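Local atomic coordinates of GDP-mannose-dependent alpha-(1-6)-phosphatidylinositol monomannoside mannosyltransferase (Corynebacterium glutamicum, PDB entry 3OKP), a protein that is a mannosyltransferase of the GT-B clan, the glycosyltransferases built from two Rossmann-like domains that face each other across a cleft. Residues R176-A180 with E298-G303; K185-R189 with N268-D274; T198-N204 with D229-V235; P320-L324 with A350-G355; L168-V174 with W363-M368. All blocks are in the same frame, centred on the assembly; numbering follows the deposited sequence.

Contact 1: R176-A180 with E298-G303; sequences RFTPA and EAQACG. With GDD (guanosine-5'-diphosphate-alpha-D-mannose), chain B.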
# COMPACT_ATOMS: atom_id res chain seq x y z
N ARG A 176 8.55 7.55 10.78
CA ARG A 176 7.69 8.66 10.35
C ARG A 176 6.28 8.49 10.90
O ARG A 176 5.68 9.44 11.40
CB ARG A 176 7.66 8.77 8.83
N PHE A 177 5.75 7.27 10.78
CA PHE A 177 4.47 6.92 11.39
C PHE A 177 4.76 6.33 12.76
O PHE A 177 5.15 5.17 12.89
CB PHE A 177 3.68 5.94 10.51
CG PHE A 177 3.22 6.53 9.21
CD1 PHE A 177 2.00 7.19 9.13
CD2 PHE A 177 4.01 6.43 8.06
CE1 PHE A 177 1.56 7.74 7.92
CE2 PHE A 177 3.58 6.98 6.85
CZ PHE A 177 2.36 7.64 6.78
N THR A 178 4.60 7.17 13.78
CA THR A 178 5.00 6.84 15.14
C THR A 178 3.97 7.42 16.12
O THR A 178 3.33 8.44 15.82
CB THR A 178 6.45 7.34 15.41
OG1 THR A 178 7.01 6.67 16.54
CG2 THR A 178 6.50 8.86 15.61
N PRO A 179 3.76 6.76 17.28
CA PRO A 179 2.81 7.31 18.26
C PRO A 179 3.18 8.73 18.68
O PRO A 179 4.36 9.06 18.81
CB PRO A 179 2.93 6.35 19.44
CG PRO A 179 3.38 5.06 18.82
CD PRO A 179 4.34 5.49 17.75
N ALA A 180 2.16 9.57 18.87
CA ALA A 180 2.37 10.96 19.25
C ALA A 180 2.71 11.07 20.72
O ALA A 180 2.16 10.35 21.55
CB ALA A 180 1.13 11.79 18.93
N GLU A 298 -0.40 2.21 8.71
CA GLU A 298 -0.01 3.56 9.13
C GLU A 298 -0.65 3.93 10.47
O GLU A 298 -0.00 4.51 11.34
CB GLU A 298 -0.40 4.58 8.05
CG GLU A 298 0.46 4.49 6.79
CD GLU A 298 -0.08 5.33 5.64
OE1 GLU A 298 -1.20 5.88 5.74
OE2 GLU A 298 0.63 5.43 4.61
N ALA A 299 -1.93 3.57 10.63
CA ALA A 299 -2.67 3.83 11.87
C ALA A 299 -2.09 3.03 13.03
O ALA A 299 -1.84 3.58 14.10
CB ALA A 299 -4.14 3.49 11.68
N GLN A 300 -1.87 1.74 12.80
CA GLN A 300 -1.25 0.86 13.80
C GLN A 300 0.14 1.34 14.18
O GLN A 300 0.51 1.31 15.35
CB GLN A 300 -1.22 -0.58 13.31
CG GLN A 300 -2.58 -1.25 13.30
CD GLN A 300 -2.54 -2.62 12.66
OE1 GLN A 300 -2.45 -3.63 13.35
NE2 GLN A 300 -2.60 -2.66 11.33
N ALA A 301 0.90 1.81 13.19
CA ALA A 301 2.22 2.40 13.42
C ALA A 301 2.16 3.66 14.29
O ALA A 301 3.12 3.96 15.01
CB ALA A 301 2.91 2.69 12.09
N CYS A 302 1.05 4.38 14.21
CA CYS A 302 0.82 5.56 15.06
C CYS A 302 0.19 5.21 16.42
O CYS A 302 -0.13 6.11 17.21
CB CYS A 302 -0.04 6.60 14.32
SG CYS A 302 0.81 7.44 12.96
N GLY A 303 0.02 3.92 16.68
CA GLY A 303 -0.54 3.44 17.95
C GLY A 303 -2.02 3.73 18.12
O GLY A 303 -2.48 4.00 19.23
N2 GDD B . -0.39 13.17 2.14
C2 GDD B . -1.60 12.56 2.14
N1 GDD B . -2.72 13.30 2.34
N3 GDD B . -1.68 11.23 1.94
C4 GDD B . -2.88 10.60 1.94
C5 GDD B . -4.04 11.34 2.14
C6 GDD B . -3.94 12.71 2.35
O6 GDD B . -4.97 13.40 2.53
N7 GDD B . -5.08 10.48 2.09
C8 GDD B . -4.57 9.24 1.86
N9 GDD B . -3.24 9.32 1.77
C1' GDD B . -2.28 8.21 1.54
C2' GDD B . -2.20 7.31 2.76
O2' GDD B . -1.27 7.81 3.72
C3' GDD B . -1.76 5.98 2.16
O3' GDD B . -0.33 5.88 2.17
C4' GDD B . -2.27 6.01 0.73
O4' GDD B . -2.67 7.36 0.45
C5' GDD B . -3.47 5.07 0.54
O5' GDD B . -3.05 3.79 0.06
PA GDD B . -3.83 2.59 0.27
O1A GDD B . -3.15 1.59 -0.03
O2A GDD B . -4.17 2.49 1.48
O3A GDD B . -5.04 2.61 -0.54
PB GDD B . -5.07 2.84 -1.97
O2B GDD B . -4.08 2.32 -2.54
O3B GDD B . -6.12 2.34 -2.44
O1B GDD B . -5.09 4.26 -2.24
O HOH W 1 -0.63 8.22 18.66

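Contact 2: K185-R189 with N268-D274; sequences KSATR and NTLAAAD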
# COMPACT_ATOMS: atom_id res chain seq x y z
N LYS A 185 0.08 15.46 20.54
CA LYS A 185 -1.32 15.04 20.44
C LYS A 185 -2.27 16.13 20.95
O LYS A 185 -3.29 16.42 20.32
CB LYS A 185 -1.54 13.72 21.20
CG LYS A 185 -2.98 13.22 21.19
CD LYS A 185 -3.09 11.86 21.87
CE LYS A 185 -4.53 11.35 21.85
NZ LYS A 185 -4.60 9.96 22.38
N SER A 186 -1.93 16.72 22.10
CA SER A 186 -2.74 17.79 22.67
C SER A 186 -2.76 19.03 21.77
O SER A 186 -3.82 19.61 21.54
CB SER A 186 -2.26 18.15 24.08
OG SER A 186 -3.21 18.97 24.74
N ALA A 187 -1.60 19.40 21.24
CA ALA A 187 -1.47 20.56 20.34
C ALA A 187 -2.19 20.37 19.01
O ALA A 187 -2.82 21.30 18.51
CB ALA A 187 0.00 20.92 20.12
N THR A 188 -2.10 19.16 18.44
CA THR A 188 -2.78 18.83 17.18
C THR A 188 -4.29 19.02 17.31
O THR A 188 -4.93 19.62 16.45
CB THR A 188 -2.43 17.39 16.71
OG1 THR A 188 -1.02 17.29 16.48
CG2 THR A 188 -3.17 17.04 15.42
N ARG A 189 -4.86 18.50 18.40
CA ARG A 189 -6.29 18.62 18.67
C ARG A 189 -6.73 20.08 18.78
O ARG A 189 -7.76 20.46 18.23
CB ARG A 189 -6.67 17.82 19.92
CG ARG A 189 -6.83 16.34 19.65
CD ARG A 189 -6.62 15.49 20.88
NE ARG A 189 -6.99 14.10 20.62
CZ ARG A 189 -8.19 13.58 20.86
NH1 ARG A 189 -9.15 14.33 21.40
NH2 ARG A 189 -8.44 12.31 20.57
N ASN A 268 0.18 13.76 11.97
CA ASN A 268 -0.14 14.37 13.27
C ASN A 268 -1.62 14.18 13.64
O ASN A 268 -1.94 13.85 14.78
CB ASN A 268 0.22 15.86 13.27
CG ASN A 268 1.72 16.11 13.20
OD1 ASN A 268 2.53 15.23 13.51
ND2 ASN A 268 2.10 17.32 12.82
N THR A 269 -2.49 14.40 12.65
CA THR A 269 -3.93 14.21 12.80
C THR A 269 -4.27 12.74 13.09
O THR A 269 -5.05 12.44 13.99
CB THR A 269 -4.67 14.71 11.55
OG1 THR A 269 -4.34 16.09 11.32
CG2 THR A 269 -6.19 14.58 11.70
N LEU A 270 -3.66 11.84 12.32
CA LEU A 270 -3.84 10.40 12.51
C LEU A 270 -3.45 9.98 13.93
O LEU A 270 -4.23 9.34 14.64
CB LEU A 270 -3.04 9.61 11.46
CG LEU A 270 -2.97 8.08 11.53
CD1 LEU A 270 -4.35 7.43 11.58
CD2 LEU A 270 -2.17 7.53 10.35
N ALA A 271 -2.24 10.38 14.35
CA ALA A 271 -1.70 9.99 15.66
C ALA A 271 -2.50 10.56 16.85
O ALA A 271 -2.46 10.01 17.95
CB ALA A 271 -0.24 10.40 15.76
N ALA A 272 -3.23 11.65 16.61
CA ALA A 272 -4.02 12.30 17.65
C ALA A 272 -5.44 11.73 17.79
O ALA A 272 -6.15 12.04 18.75
CB ALA A 272 -4.07 13.81 17.41
N ALA A 273 -5.84 10.90 16.84
CA ALA A 273 -7.18 10.29 16.83
C ALA A 273 -7.33 9.19 17.88
O ALA A 273 -6.36 8.55 18.28
CB ALA A 273 -7.51 9.76 15.45
N ASP A 274 -8.57 8.98 18.31
CA ASP A 274 -8.89 7.88 19.22
C ASP A 274 -9.07 6.56 18.46
O ASP A 274 -8.67 5.50 18.95
CB ASP A 274 -10.16 8.22 20.02
CG ASP A 274 -9.97 9.41 20.94
OD1 ASP A 274 -9.16 9.31 21.89
OD2 ASP A 274 -10.63 10.45 20.73
O HOH W 2 -4.14 8.71 19.59
O HOH W 3 -0.34 14.61 16.75

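Contact 3: T198-N204 with D229-V235; sequences TPVIACN and DAQLLIV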
# COMPACT_ATOMS: atom_id res chain seq x y z
N THR A 198 -12.19 15.49 23.28
CA THR A 198 -12.94 15.26 22.04
C THR A 198 -12.76 13.83 21.51
O THR A 198 -11.62 13.39 21.31
CB THR A 198 -12.52 16.26 20.93
OG1 THR A 198 -12.48 17.59 21.46
CG2 THR A 198 -13.49 16.22 19.75
N PRO A 199 -13.87 13.10 21.29
CA PRO A 199 -13.80 11.80 20.64
C PRO A 199 -13.51 12.00 19.15
O PRO A 199 -14.26 12.69 18.46
CB PRO A 199 -15.21 11.20 20.85
CG PRO A 199 -15.89 12.10 21.84
CD PRO A 199 -15.26 13.45 21.65
N VAL A 200 -12.41 11.42 18.68
CA VAL A 200 -11.95 11.66 17.31
C VAL A 200 -11.80 10.35 16.54
O VAL A 200 -11.03 9.46 16.93
CB VAL A 200 -10.62 12.45 17.28
CG1 VAL A 200 -10.11 12.60 15.85
CG2 VAL A 200 -10.79 13.83 17.93
N ILE A 201 -12.56 10.24 15.45
CA ILE A 201 -12.46 9.12 14.51
C ILE A 201 -11.84 9.65 13.22
O ILE A 201 -12.36 10.58 12.61
CB ILE A 201 -13.84 8.50 14.20
CG1 ILE A 201 -14.59 8.14 15.49
CG2 ILE A 201 -13.68 7.28 13.28
CD1 ILE A 201 -16.12 8.07 15.33
N ALA A 202 -10.72 9.05 12.82
CA ALA A 202 -10.03 9.48 11.61
C ALA A 202 -10.19 8.48 10.47
O ALA A 202 -10.07 7.26 10.67
CB ALA A 202 -8.55 9.72 11.90
N CYS A 203 -10.48 9.00 9.28
CA CYS A 203 -10.48 8.19 8.06
C CYS A 203 -9.62 8.86 7.00
O CYS A 203 -10.04 9.84 6.38
CB CYS A 203 -11.90 7.96 7.54
SG CYS A 203 -11.97 6.93 6.04
N ASN A 204 -8.41 8.34 6.82
CA ASN A 204 -7.52 8.77 5.74
C ASN A 204 -7.66 7.80 4.59
O ASN A 204 -7.46 6.60 4.76
CB ASN A 204 -6.06 8.82 6.20
CG ASN A 204 -5.87 9.54 7.52
OD1 ASN A 204 -6.62 10.46 7.86
ND2 ASN A 204 -4.86 9.13 8.28
N ASP A 229 -20.17 15.14 21.13
CA ASP A 229 -19.01 15.90 20.64
C ASP A 229 -18.06 15.08 19.75
O ASP A 229 -16.98 15.55 19.40
CB ASP A 229 -18.25 16.56 21.81
CG ASP A 229 -17.74 15.55 22.83
OD1 ASP A 229 -18.31 14.45 22.96
OD2 ASP A 229 -16.75 15.87 23.53
N ALA A 230 -18.49 13.87 19.38
CA ALA A 230 -17.68 12.99 18.53
C ALA A 230 -17.46 13.58 17.14
O ALA A 230 -18.40 14.07 16.52
CB ALA A 230 -18.32 11.61 18.43
N GLN A 231 -16.22 13.52 16.67
CA GLN A 231 -15.86 14.08 15.38
C GLN A 231 -15.32 13.02 14.44
O GLN A 231 -14.39 12.28 14.78
CB GLN A 231 -14.83 15.21 15.54
CG GLN A 231 -15.32 16.41 16.34
CD GLN A 231 -16.39 17.21 15.62
OE1 GLN A 231 -16.39 17.33 14.39
NE2 GLN A 231 -17.32 17.77 16.39
N LEU A 232 -15.93 12.95 13.26
CA LEU A 232 -15.41 12.13 12.17
C LEU A 232 -14.61 13.01 11.23
O LEU A 232 -15.14 13.94 10.61
CB LEU A 232 -16.55 11.43 11.41
CG LEU A 232 -16.21 10.63 10.15
CD1 LEU A 232 -15.23 9.49 10.44
CD2 LEU A 232 -17.47 10.09 9.50
N LEU A 233 -13.31 12.73 11.13
CA LEU A 233 -12.43 13.48 10.26
C LEU A 233 -12.21 12.72 8.96
O LEU A 233 -11.63 11.63 8.96
CB LEU A 233 -11.09 13.77 10.94
CG LEU A 233 -11.11 14.45 12.32
CD1 LEU A 233 -9.69 14.59 12.84
CD2 LEU A 233 -11.79 15.82 12.26
N ILE A 234 -12.69 13.30 7.87
CA ILE A 234 -12.51 12.71 6.56
C ILE A 234 -11.33 13.40 5.87
O ILE A 234 -11.42 14.56 5.45
CB ILE A 234 -13.83 12.76 5.73
CG1 ILE A 234 -14.88 11.86 6.39
CG2 ILE A 234 -13.58 12.32 4.29
CD1 ILE A 234 -16.30 12.12 5.94
N VAL A 235 -10.22 12.68 5.81
CA VAL A 235 -8.97 13.20 5.25
C VAL A 235 -8.72 12.59 3.88
O VAL A 235 -8.66 11.36 3.74
CB VAL A 235 -7.76 12.93 6.20
CG1 VAL A 235 -6.46 13.45 5.59
CG2 VAL A 235 -8.00 13.57 7.56
O HOH W 4 -14.96 18.45 22.38

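Contact 4: P320-L324 with A350-G355; sequences PATGL and AMGAAG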
# COMPACT_ATOMS: atom_id res chain seq x y z
N PRO A 320 -6.73 -9.69 16.07
CA PRO A 320 -7.74 -9.44 17.11
C PRO A 320 -7.26 -8.51 18.23
O PRO A 320 -8.08 -7.88 18.90
CB PRO A 320 -8.02 -10.84 17.67
CG PRO A 320 -7.72 -11.75 16.53
CD PRO A 320 -6.53 -11.14 15.85
N ALA A 321 -5.94 -8.41 18.42
CA ALA A 321 -5.37 -7.51 19.43
C ALA A 321 -5.29 -6.05 18.97
O ALA A 321 -5.27 -5.14 19.80
CB ALA A 321 -3.99 -8.00 19.86
N THR A 322 -5.24 -5.82 17.66
CA THR A 322 -4.91 -4.49 17.13
C THR A 322 -6.08 -3.76 16.48
O THR A 322 -6.07 -2.53 16.38
CB THR A 322 -3.74 -4.55 16.12
OG1 THR A 322 -4.20 -5.08 14.86
CG2 THR A 322 -2.59 -5.40 16.64
N GLY A 323 -7.07 -4.52 16.03
CA GLY A 323 -8.16 -3.95 15.24
C GLY A 323 -9.38 -4.84 15.13
O GLY A 323 -9.37 -5.99 15.56
N LEU A 324 -10.43 -4.28 14.54
CA LEU A 324 -11.67 -5.00 14.32
C LEU A 324 -12.03 -4.96 12.84
O LEU A 324 -11.77 -3.97 12.15
CB LEU A 324 -12.80 -4.38 15.16
CG LEU A 324 -12.67 -4.49 16.68
CD1 LEU A 324 -13.33 -3.32 17.39
CD2 LEU A 324 -13.21 -5.82 17.20
N ALA A 350 -4.66 -0.32 24.91
CA ALA A 350 -4.14 -1.67 24.71
C ALA A 350 -4.07 -2.06 23.23
O ALA A 350 -3.08 -2.65 22.78
CB ALA A 350 -4.95 -2.69 25.50
N MET A 351 -5.13 -1.73 22.49
CA MET A 351 -5.19 -2.01 21.05
C MET A 351 -4.13 -1.25 20.27
O MET A 351 -3.43 -1.82 19.43
CB MET A 351 -6.58 -1.71 20.50
CG MET A 351 -7.63 -2.74 20.85
SD MET A 351 -9.25 -2.32 20.21
CE MET A 351 -8.97 -2.45 18.45
N GLY A 352 -4.00 0.05 20.56
CA GLY A 352 -3.01 0.90 19.91
C GLY A 352 -1.58 0.48 20.21
O GLY A 352 -0.73 0.49 19.32
N ALA A 353 -1.31 0.13 21.47
CA ALA A 353 -0.01 -0.42 21.86
C ALA A 353 0.28 -1.69 21.06
O ALA A 353 1.38 -1.86 20.54
CB ALA A 353 0.04 -0.70 23.36
N ALA A 354 -0.73 -2.56 20.96
CA ALA A 354 -0.61 -3.81 20.21
C ALA A 354 -0.41 -3.55 18.72
O ALA A 354 0.35 -4.26 18.07
CB ALA A 354 -1.83 -4.70 20.45
N GLY A 355 -1.07 -2.52 18.20
CA GLY A 355 -0.91 -2.10 16.81
C GLY A 355 0.53 -1.71 16.49
O GLY A 355 1.09 -2.15 15.48

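Contact 5: L168-V174 with W363-M368; sequences LPSGVDV and WSWEIM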
# COMPACT_ATOMS: atom_id res chain seq x y z
N LEU A 168 5.22 -10.27 -0.58
CA LEU A 168 6.02 -9.05 -0.52
C LEU A 168 5.17 -7.78 -0.66
O LEU A 168 5.22 -7.10 -1.69
CB LEU A 168 7.16 -9.08 -1.56
CG LEU A 168 8.35 -8.14 -1.32
CD1 LEU A 168 9.18 -8.57 -0.12
CD2 LEU A 168 9.23 -8.05 -2.57
N PRO A 169 4.37 -7.47 0.38
CA PRO A 169 3.62 -6.22 0.40
C PRO A 169 4.52 -5.05 0.77
O PRO A 169 5.65 -5.25 1.22
CB PRO A 169 2.61 -6.46 1.53
CG PRO A 169 3.32 -7.38 2.46
CD PRO A 169 4.12 -8.29 1.58
N SER A 170 4.01 -3.84 0.58
CA SER A 170 4.69 -2.64 1.06
C SER A 170 4.90 -2.71 2.57
O SER A 170 4.10 -3.31 3.29
CB SER A 170 3.87 -1.39 0.71
OG SER A 170 4.49 -0.22 1.21
N GLY A 171 5.99 -2.11 3.03
CA GLY A 171 6.19 -1.90 4.46
C GLY A 171 5.63 -0.55 4.87
O GLY A 171 5.08 0.19 4.04
N VAL A 172 5.75 -0.22 6.15
CA VAL A 172 5.41 1.10 6.65
C VAL A 172 6.62 1.69 7.39
O VAL A 172 7.35 0.96 8.07
CB VAL A 172 4.12 1.07 7.54
CG1 VAL A 172 4.29 0.16 8.77
CG2 VAL A 172 3.70 2.47 7.95
N ASP A 173 6.86 2.99 7.22
CA ASP A 173 7.95 3.67 7.91
C ASP A 173 7.58 3.93 9.37
O ASP A 173 6.82 4.85 9.68
CB ASP A 173 8.31 4.99 7.20
CG ASP A 173 9.59 5.63 7.73
OD1 ASP A 173 10.00 5.36 8.88
OD2 ASP A 173 10.20 6.43 6.99
N VAL A 174 8.14 3.11 10.26
CA VAL A 174 7.82 3.18 11.69
C VAL A 174 8.49 4.35 12.44
O VAL A 174 8.20 4.59 13.61
CB VAL A 174 8.12 1.83 12.42
CG1 VAL A 174 7.19 0.73 11.91
CG2 VAL A 174 9.59 1.43 12.27
N TRP A 363 5.63 -5.46 9.88
CA TRP A 363 5.26 -4.56 8.78
C TRP A 363 6.21 -3.40 8.46
O TRP A 363 5.99 -2.66 7.50
CB TRP A 363 3.84 -4.01 9.00
CG TRP A 363 2.78 -5.04 8.83
CD1 TRP A 363 2.11 -5.70 9.82
CD2 TRP A 363 2.25 -5.54 7.59
NE1 TRP A 363 1.19 -6.58 9.27
CE2 TRP A 363 1.26 -6.50 7.91
CE3 TRP A 363 2.52 -5.27 6.24
CZ2 TRP A 363 0.54 -7.18 6.93
CZ3 TRP A 363 1.80 -5.95 5.27
CH2 TRP A 363 0.82 -6.89 5.61
N SER A 364 7.27 -3.25 9.25
CA SER A 364 8.24 -2.16 9.04
C SER A 364 9.05 -2.37 7.76
O SER A 364 9.10 -3.48 7.22
CB SER A 364 9.18 -2.05 10.25
OG SER A 364 10.06 -3.16 10.31
N TRP A 365 9.69 -1.30 7.28
CA TRP A 365 10.58 -1.40 6.13
C TRP A 365 11.84 -2.21 6.45
O TRP A 365 12.46 -2.78 5.55
CB TRP A 365 10.93 -0.02 5.56
CG TRP A 365 9.85 0.52 4.67
CD1 TRP A 365 9.04 1.60 4.91
CD2 TRP A 365 9.42 -0.03 3.41
NE1 TRP A 365 8.15 1.76 3.87
CE2 TRP A 365 8.36 0.78 2.94
CE3 TRP A 365 9.83 -1.12 2.64
CZ2 TRP A 365 7.70 0.53 1.73
CZ3 TRP A 365 9.18 -1.37 1.43
CH2 TRP A 365 8.13 -0.55 0.99
N GLU A 366 12.19 -2.27 7.73
CA GLU A 366 13.30 -3.11 8.20
C GLU A 366 12.96 -4.59 8.04
O GLU A 366 13.77 -5.37 7.53
CB GLU A 366 13.65 -2.79 9.66
CG GLU A 366 14.49 -1.53 9.85
CD GLU A 366 13.70 -0.23 9.74
OE1 GLU A 366 12.45 -0.26 9.73
OE2 GLU A 366 14.35 0.84 9.69
N ILE A 367 11.76 -4.96 8.48
CA ILE A 367 11.25 -6.33 8.34
C ILE A 367 11.06 -6.70 6.87
O ILE A 367 11.53 -7.75 6.43
CB ILE A 367 9.92 -6.52 9.13
CG1 ILE A 367 10.14 -6.41 10.65
CG2 ILE A 367 9.23 -7.84 8.75
CD1 ILE A 367 11.08 -7.45 11.26
N MET A 368 10.38 -5.83 6.11
CA MET A 368 10.10 -6.09 4.70
C MET A 368 11.37 -6.08 3.85
O MET A 368 11.50 -6.87 2.92
CB MET A 368 9.07 -5.11 4.14
CG MET A 368 7.65 -5.29 4.71
SD MET A 368 7.01 -6.98 4.71
CE MET A 368 7.13 -7.42 2.98
O HOH W 5 10.47 1.40 8.93

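Contact 1: R176-A180 with E298-G303
In the ligand pocket of this GT-B fold, the side chain of Glu298 lies over one face of the Phe177 ring. Glu298 belongs to helix 294-301. Phe177 comes from the loop between strand 164-167 and helix 182-191. Glu298 CG sits 3.7 Å from the centroid of the Phe177 ring, a CH-pi contact. The glutamate chain runs straight on beyond CG (chi2 170°), which takes the carboxylate past Phe177 CZ to the bound guanosine-5'-diphosphate-alpha-D-mannose. Ring and carboxylate planes are stacked, only 9° apart. Each carboxylate oxygen accepts a hydrogen bond from one ribose hydroxyl. GDD O2' donates to Glu298 OE1 at 2.8 Å, and GDD O3' donates to Glu298 OE2 at 2.7 Å.

Cys302 SG stands at the edge of the same ring, 5.4 Å from the Phe177 centroid. At the root of the ring, Phe177 CB packs on Ala301 CB at 3.7 Å. The helix ends in a Schellman motif, with Gly303 at positive phi. There Pro179 CA makes a CA-H...O contact with Cys302 O at 3.3 Å. A water accepts from Ala180 N and donates to Cys302 O.

No direct hydrogen bond joins the two segments. NH1 of Arg356 donates to Ala301 O, and weakly to Phe177 O. Across the segments Glu298 thus offers Phe177 mainly its carbon chain and the flat of its carboxylate, while both Glu298 oxygens accept from the ribose hydroxyls.

Contact 2: K185-R189 with N268-D274
Ala272, Thr188 and Arg189 carry this contact between helix 182-191 and the C-terminal end of helix 263-272. Both helices belong to the Rossmann-like domain of the glycosyl transferases group 1 family. The axes of their short segments approach to 9.0 Å and cross steeply, at -111°.

Ala272 is the meeting point. Its CB lies 3.9 Å from Thr188 CG2, and Lys185 CG packs against it from one turn earlier. Thr188 CG2 also touches the backbone of Asn268, coming within 3.5 Å of Asn268 O. With chi1 at -61°, the methyl stands anti to the threonine nitrogen and faces Asn268, while OG1 bonds to Asp184 O in its own helix. A water lies beside it and donates to both Thr188 OG1 and Asn268 O.

Arg189 grips the backbone at Ala272. Its NE and NH2 both donate to Ala272 O, each at 2.9 Å, so one carbonyl oxygen takes two bonds. NH1 turns to Thr198 O and Thr195 O outside the contact. Lys185 NZ donates to a water, which donates in turn to Ala271 O and Ala273 O. The salt bridge of Arg189 NH2 to Asp274 OD2 spans 2.9 Å, and NH2 meets that oxygen from above the carboxylate plane.

Contact 3: T198-N204 with D229-V235
Gln231 N donates to Pro199 O at 2.8 Å, the first rung of a parallel ladder between strands 200-204 and 231-235. Four more rungs alternate along it. Ile201 N donates to Gln231 O and Leu233 N to Ile201 O, both at 2.8 Å. Cys203 N then bonds to Leu233 O, and Val235 N to Cys203 O, both at 2.9 Å. Alpha hydrogens add to the rungs, as where Leu232 CA lies 3.4 Å from Ile201 O.

Side chains alternate between two faces. On one, Val200 CG1 meets Leu233 CD1 at 3.6 Å. On the other, Ile201 CG2 meets Leu232 CD1 at 3.9 Å. Before the strands begin, Pro199 CD rests on the Asp229 carboxylate, 3.4 Å from Asp229 OD2.

The two strands and helix 213-226 form a beta-alpha-beta unit of a Rossmann-like domain. That helix covers the Ile201 and Leu232 face through Leu216 and Met220. Helix 263-272 lies against the other face, touching Asn204, Leu233 and Val235. Val235, at the C-terminal end of its strand, touches the bound guanosine-5'-diphosphate-alpha-D-mannose. Beside it, Asn204 OD1 lies 3.2 Å from Val235 CB and has no polar partner in the model. The ladder thus satisfies the backbone polar groups between the strands, but leaves one buried amide oxygen against carbon at the pocket end.

Contact 4: P320-L324 with A350-G355
Met351 reaches Thr322 and Gly323 through a chain that is extended at chi2 (179°) and bent at chi3 (66°). The bend turns its terminal methyl onto the backbone at the start of strand 323-325. This strand is an outermost one of the parallel sheet in a Rossmann-like domain, and helix 345-362 packs against the turn that leads into it. Met351 CE lies 3.6 Å from Thr322 O and equally close to Gly323 CA. Leu341 of helix 331-342 also touches the methionine.

Thr322 uses its two branches differently. Its OG1 (chi1 76°) turns away from the helix and is hydrogen-bonded to Gln300 OE1 and Thr319 N. Its CG2 faces the helix and sits 3.5 Å from Ala354 O. CB of the same threonine packs on the helix backbone, 3.8 Å from Gly355 CA.

Ala321 completes the contact at the more exposed side. Its CB meets Ala354 CB at 4.0 Å. No hydrogen bond crosses between the segments. A CA-H...O contact joins the backbones instead, with Met351 CA 3.4 Å from Ala321 O.

Contact 5: L168-V174 with W363-M368
The loop 168-174 runs across the start of helix 365-377, and Val172 N donates to Trp363 O at 2.8 Å. A weak bond returns from Trp365 N to Val172 O. The loop follows the last strand of the N-terminal Rossmann-like domain. The C-terminal helix it meets comes after the chain has passed through the second domain, so the contact lies where the two halves of the GT-B fold are linked.

Trp365 covers the backbone of Gly171. Gly171 CA stands over the face of the six-membered ring, 3.8 Å from its centroid and 12° off the normal. Gly171 has no side chain on the side facing Trp365, where Trp363 O and Ser364 O also lie close, and this lets the ring come down on its backbone. Ser170 OG reaches the ring rim, 3.3 Å from Trp365 CZ2, while donating to Gly171 O. Phe28 of helix 20-29 meets Trp365 edge-to-face.

Trp363 turns to the start of the loop, where its CZ3 touches Pro169 CG at 3.5 Å. Pro169 CD also packs tightly on Met368 CE, at 3.4 Å. Bends at chi2 and chi3 curl the methionine back toward the proline. Its CE also meets Leu168 CD1.

Ser364 is the N-cap of the helix, and its OG accepts from Ile367 N. Val174 CG1 packs on Ser364 CB. A water accepts from Val174 N and Trp365 N and donates to Glu366 OE1 at 2.7 Å.

How the contacts relate
Followed from the N terminus, the chain opens contact 5 first, at 168-174, and then contact 1, at 176-180. Contact 2 opens next, on helix 182-191. Contact 3 opens and closes inside it with one beta-alpha-beta unit. Contact 2 then closes at 268-274 and contact 1 at 298-303. Contact 4 follows in series, and contact 5 closes last, enclosing all the others. None of these loops cross. Contacts 1 to 4 lie in the second Rossmann-like domain or the linker leading into it. Contact 5 joins the linker after strand 164-167 to helix 365-377. Asp274 of contact 2 is hydrogen-bonded to Val200 of contact 3, and Gln300 of contact 1 to Thr322 of contact 4.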